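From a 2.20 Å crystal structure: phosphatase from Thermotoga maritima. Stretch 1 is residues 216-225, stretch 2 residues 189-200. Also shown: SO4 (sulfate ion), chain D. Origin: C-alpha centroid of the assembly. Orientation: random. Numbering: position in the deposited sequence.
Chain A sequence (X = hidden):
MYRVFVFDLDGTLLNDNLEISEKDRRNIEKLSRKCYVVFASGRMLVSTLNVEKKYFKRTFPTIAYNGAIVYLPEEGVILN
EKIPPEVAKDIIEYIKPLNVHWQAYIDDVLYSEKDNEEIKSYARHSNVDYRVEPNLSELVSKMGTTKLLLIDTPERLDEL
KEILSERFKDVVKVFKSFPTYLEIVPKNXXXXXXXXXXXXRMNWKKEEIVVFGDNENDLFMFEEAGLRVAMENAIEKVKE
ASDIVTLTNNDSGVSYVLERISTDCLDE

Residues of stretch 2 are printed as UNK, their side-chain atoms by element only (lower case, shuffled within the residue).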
# COMPACT_ATOMS: atom_id res chain seq x y z
N GLU A 216 5.95 -6.35 -7.01
CA GLU A 216 5.03 -7.06 -7.89
C GLU A 216 3.84 -6.10 -7.85
O GLU A 216 3.21 -5.83 -8.86
CB GLU A 216 4.63 -8.40 -7.26
CG GLU A 216 4.82 -9.60 -8.16
CD GLU A 216 4.09 -9.46 -9.48
OE1 GLU A 216 2.89 -9.09 -9.46
OE2 GLU A 216 4.71 -9.72 -10.53
N ASN A 217 3.56 -5.59 -6.65
CA ASN A 217 2.49 -4.62 -6.42
C ASN A 217 2.66 -3.34 -7.26
O ASN A 217 1.67 -2.76 -7.71
CB ASN A 217 2.46 -4.21 -4.95
CG ASN A 217 1.80 -5.26 -4.05
OD1 ASN A 217 1.90 -5.18 -2.82
ND2 ASN A 217 1.13 -6.24 -4.65
N ASP A 218 3.91 -2.91 -7.44
CA ASP A 218 4.21 -1.68 -8.19
C ASP A 218 4.18 -1.90 -9.70
O ASP A 218 3.96 -0.96 -10.46
CB ASP A 218 5.60 -1.15 -7.79
CG ASP A 218 5.68 -0.78 -6.32
OD1 ASP A 218 6.79 -0.88 -5.75
OD2 ASP A 218 4.65 -0.37 -5.75
N LEU A 219 4.41 -3.13 -10.11
CA LEU A 219 4.40 -3.50 -11.52
C LEU A 219 3.09 -3.01 -12.17
O LEU A 219 3.07 -2.64 -13.35
CB LEU A 219 4.52 -5.02 -11.61
CG LEU A 219 4.99 -5.71 -12.88
CD1 LEU A 219 6.32 -5.14 -13.34
CD2 LEU A 219 5.12 -7.21 -12.59
N PHE A 220 2.01 -3.00 -11.40
CA PHE A 220 0.72 -2.55 -11.90
C PHE A 220 0.75 -1.06 -12.26
O PHE A 220 0.06 -0.64 -13.19
CB PHE A 220 -0.37 -2.80 -10.84
CG PHE A 220 -0.75 -4.26 -10.68
CD1 PHE A 220 -1.61 -4.88 -11.58
CD2 PHE A 220 -0.26 -5.00 -9.60
CE1 PHE A 220 -1.97 -6.22 -11.42
CE2 PHE A 220 -0.62 -6.34 -9.43
CZ PHE A 220 -1.48 -6.95 -10.34
N MET A 221 1.53 -0.27 -11.53
CA MET A 221 1.63 1.17 -11.80
C MET A 221 2.39 1.47 -13.08
O MET A 221 2.14 2.47 -13.75
CB MET A 221 2.29 1.90 -10.63
CG MET A 221 1.44 1.93 -9.35
SD MET A 221 2.01 3.08 -8.07
CE MET A 221 0.82 4.08 -8.04
N PHE A 222 3.34 0.60 -13.42
CA PHE A 222 4.15 0.76 -14.61
C PHE A 222 3.33 0.96 -15.88
O PHE A 222 3.70 1.75 -16.75
CB PHE A 222 5.06 -0.45 -14.80
CG PHE A 222 6.36 -0.37 -14.05
CD1 PHE A 222 7.36 -1.29 -14.29
CD2 PHE A 222 6.58 0.64 -13.12
CE1 PHE A 222 8.57 -1.22 -13.61
CE2 PHE A 222 7.78 0.71 -12.44
CZ PHE A 222 8.78 -0.22 -12.69
N GLU A 223 2.23 0.22 -15.98
CA GLU A 223 1.36 0.29 -17.14
C GLU A 223 0.71 1.65 -17.29
O GLU A 223 0.24 2.01 -18.37
CB GLU A 223 0.28 -0.79 -17.05
CG GLU A 223 0.75 -2.10 -16.43
CD GLU A 223 1.95 -2.71 -17.14
OE1 GLU A 223 2.47 -3.74 -16.65
OE2 GLU A 223 2.38 -2.16 -18.18
N GLU A 224 0.68 2.41 -16.20
CA GLU A 224 0.08 3.73 -16.20
C GLU A 224 1.08 4.89 -16.24
O GLU A 224 0.71 6.05 -16.02
CB GLU A 224 -0.79 3.89 -14.95
CG GLU A 224 -1.84 2.80 -14.78
CD GLU A 224 -2.76 2.70 -15.99
OE1 GLU A 224 -3.26 3.75 -16.44
OE2 GLU A 224 -2.98 1.57 -16.48
N ALA A 225 2.35 4.61 -16.52
CA ALA A 225 3.36 5.67 -16.54
C ALA A 225 4.15 5.78 -17.84
O ALA A 225 4.30 4.80 -18.57
CB ALA A 225 4.31 5.49 -15.37
N UNK A 189 -8.50 -4.83 -6.82
CA UNK A 189 -7.95 -3.53 -6.46
C UNK A 189 -6.44 -3.69 -6.45
O UNK A 189 -5.91 -4.71 -5.98
c UNK A 189 -7.75 -3.92 -3.99
c UNK A 189 -9.91 -3.12 -4.96
c UNK A 189 -8.40 -3.06 -5.07
N UNK A 190 -5.73 -2.70 -6.98
CA UNK A 190 -4.28 -2.72 -7.00
C UNK A 190 -3.77 -1.30 -7.23
O UNK A 190 -4.56 -0.40 -7.55
c UNK A 190 -3.75 -3.67 -8.09
o UNK A 190 -3.84 -2.12 -9.90
o UNK A 190 -4.83 -4.07 -10.18
c UNK A 190 -4.17 -3.25 -9.49
N UNK A 191 -2.47 -1.09 -7.05
CA UNK A 191 -1.89 0.23 -7.20
C UNK A 191 -2.09 0.84 -8.59
O UNK A 191 -2.22 2.05 -8.72
c UNK A 191 1.69 -0.06 -3.62
c UNK A 191 -0.40 0.20 -6.85
c UNK A 191 1.37 -0.01 -5.10
n UNK A 191 3.16 -0.26 -3.44
c UNK A 191 -0.13 0.04 -5.36
N UNK A 192 -2.10 -0.01 -9.61
CA UNK A 192 -2.29 0.46 -10.97
C UNK A 192 -3.68 1.04 -11.20
O UNK A 192 -3.81 2.12 -11.77
N UNK A 193 -4.72 0.33 -10.77
CA UNK A 193 -6.08 0.82 -10.94
C UNK A 193 -6.24 2.11 -10.16
O UNK A 193 -6.91 3.05 -10.62
c UNK A 193 -7.11 -0.20 -10.44
c UNK A 193 -8.86 -3.35 -11.87
c UNK A 193 -7.31 -1.41 -11.35
n UNK A 193 -7.83 -4.40 -11.67
c UNK A 193 -8.61 -2.14 -10.99
N UNK A 194 -5.63 2.17 -8.98
CA UNK A 194 -5.72 3.37 -8.18
C UNK A 194 -5.03 4.55 -8.89
O UNK A 194 -5.56 5.66 -8.90
c UNK A 194 -5.10 3.14 -6.80
N UNK A 195 -3.87 4.31 -9.49
CA UNK A 195 -3.15 5.38 -10.18
C UNK A 195 -3.90 5.83 -11.42
O UNK A 195 -3.93 7.02 -11.73
c UNK A 195 -0.91 6.02 -11.33
c UNK A 195 0.50 5.52 -11.62
c UNK A 195 -1.73 4.94 -10.57
c UNK A 195 -0.87 7.30 -10.50
N UNK A 196 -4.50 4.88 -12.14
CA UNK A 196 -5.26 5.21 -13.34
C UNK A 196 -6.45 6.09 -12.97
O UNK A 196 -6.79 7.04 -13.67
n UNK A 196 -8.72 0.76 -15.33
c UNK A 196 -7.32 3.15 -15.80
n UNK A 196 -6.76 1.81 -15.92
c UNK A 196 -5.76 3.95 -14.02
c UNK A 196 -7.45 0.70 -15.69
c UNK A 196 -6.31 4.20 -15.42
n UNK A 196 -6.87 -0.49 -15.83
N UNK A 197 -7.08 5.77 -11.84
CA UNK A 197 -8.23 6.51 -11.33
C UNK A 197 -7.81 7.94 -10.98
O UNK A 197 -8.51 8.92 -11.29
c UNK A 197 -9.92 6.50 -9.43
c UNK A 197 -11.22 6.23 -9.83
c UNK A 197 -12.07 7.81 -8.21
c UNK A 197 -9.70 7.43 -8.41
c UNK A 197 -12.30 6.88 -9.23
c UNK A 197 -10.78 8.08 -7.80
c UNK A 197 -8.76 5.80 -10.08
N UNK A 198 -6.68 8.05 -10.29
CA UNK A 198 -6.14 9.34 -9.88
C UNK A 198 -5.86 10.18 -11.13
O UNK A 198 -6.13 11.39 -11.16
c UNK A 198 -5.04 11.24 -7.76
c UNK A 198 -2.88 9.97 -7.89
c UNK A 198 -4.85 9.12 -9.10
c UNK A 198 -4.12 10.38 -8.64
N UNK A 199 -5.32 9.53 -12.15
CA UNK A 199 -4.99 10.17 -13.42
C UNK A 199 -6.23 10.79 -14.07
O UNK A 199 -6.20 11.93 -14.54
c UNK A 199 -2.81 8.59 -16.18
n UNK A 199 -2.51 6.05 -17.30
c UNK A 199 -3.44 9.71 -15.38
n UNK A 199 -3.79 7.94 -17.04
c UNK A 199 -3.62 6.73 -17.56
n UNK A 199 -4.55 6.20 -18.34
c UNK A 199 -4.37 9.14 -14.35
N UNK A 200 -7.32 10.02 -14.12
CA UNK A 200 -8.56 10.50 -14.71
C UNK A 200 -9.08 11.71 -13.92
O UNK A 200 -9.53 12.70 -14.49
c UNK A 200 -9.60 9.38 -14.69
c UNK A 200 -10.00 8.92 -16.07
o UNK A 200 -11.20 10.96 -16.18
c UNK A 200 -10.74 9.99 -16.82
o UNK A 200 -10.87 9.87 -18.06
S SO4 D . 4.35 -2.39 -0.60
O1 SO4 D . 4.17 -0.96 -0.38
O2 SO4 D . 3.44 -3.12 0.29
O3 SO4 D . 4.06 -2.69 -2.01
O4 SO4 D . 5.72 -2.80 -0.27
O HOH W 1 -0.68 -3.17 -6.31

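Position 189 has three side-chain carbons, one carrying the other two, and lies beyond reach of stretch 1: a valine, V189, in the loop before the helix. At 190 two carbons, the second carrying two oxygens, lie over one face of the F220 ring, with CB 4.1 Å from its centroid: aspartate. D190 is the N-cap: its OD1 accepts from the backbone N of position 193 at 2.7 Å, satisfying an amide left free in the first turn.

Position 191 carries four carbons in a row ending in a nitrogen that lies 2.8 Å from D218 OD2, and its CB is 3.6 Å from M221 CG: lysine. K191 is extended, with chi2 to chi4 all t. This reach brings NZ into a salt bridge with D218 within a buried site, and to sulfate O3 at 3.0 Å. Position 192 has no side-chain atoms, and its CA lies 3.4 Å from F220 O, a CA-H...O contact: glycine. An ideal CB on G192 would come within 2.4 Å of that oxygen, a clash, so the bare backbone suits this place.

Position 193 again shows four carbons and a terminal nitrogen, with CB pointing away from stretch 1: lysine. K193 NZ forms a salt bridge with D190 OD2 at 3.4 Å, whose hydrogen bond is weak. The single carbon at 194 identifies alanine; A194 is buried but makes no contact with stretch 1. At 195 four carbons forked at the second point toward stretch 1, with CB 3.7 Å from M221 CE: leucine. L195 is an apolar match in a buried setting.

At 196 come three carbons, a nitrogen 3.8 Å from E224 OE2, and a carbon bearing two more nitrogens: arginine. R196 makes this long salt bridge through NE. Position 197 has one carbon and a six-carbon ring, phenylalanine, and 198 has four carbons forked at the second, leucine; F197 and L198 are both out of reach. Position 199 repeats the pattern of 196, one terminal nitrogen lying 2.6 Å from E224 OE1: arginine. R199 NH1 forms that salt bridge, although NH1 is less surely placed. Long, positively charged side chains suit both places, reaching the E224 carboxylate and balancing its charge. Three carbons, the third carrying two oxygens, make 200 glutamate; E200 stays exposed and clear of the contact.

The helices run in roughly the same direction, at 32°, with axes 7.4 Å apart at closest approach. Glycine permits the tight approach, where M221 and G192 CA atoms are 4.1 Å apart. Apolar packing of M221 with L195 lies between the D218–K191 salt bridge and the E224–arginine cluster, while a water bridges K191 N and N217 O, 2.8 Å from each.

Stretch 2, residues 189-200: VDKGKALRFLRE
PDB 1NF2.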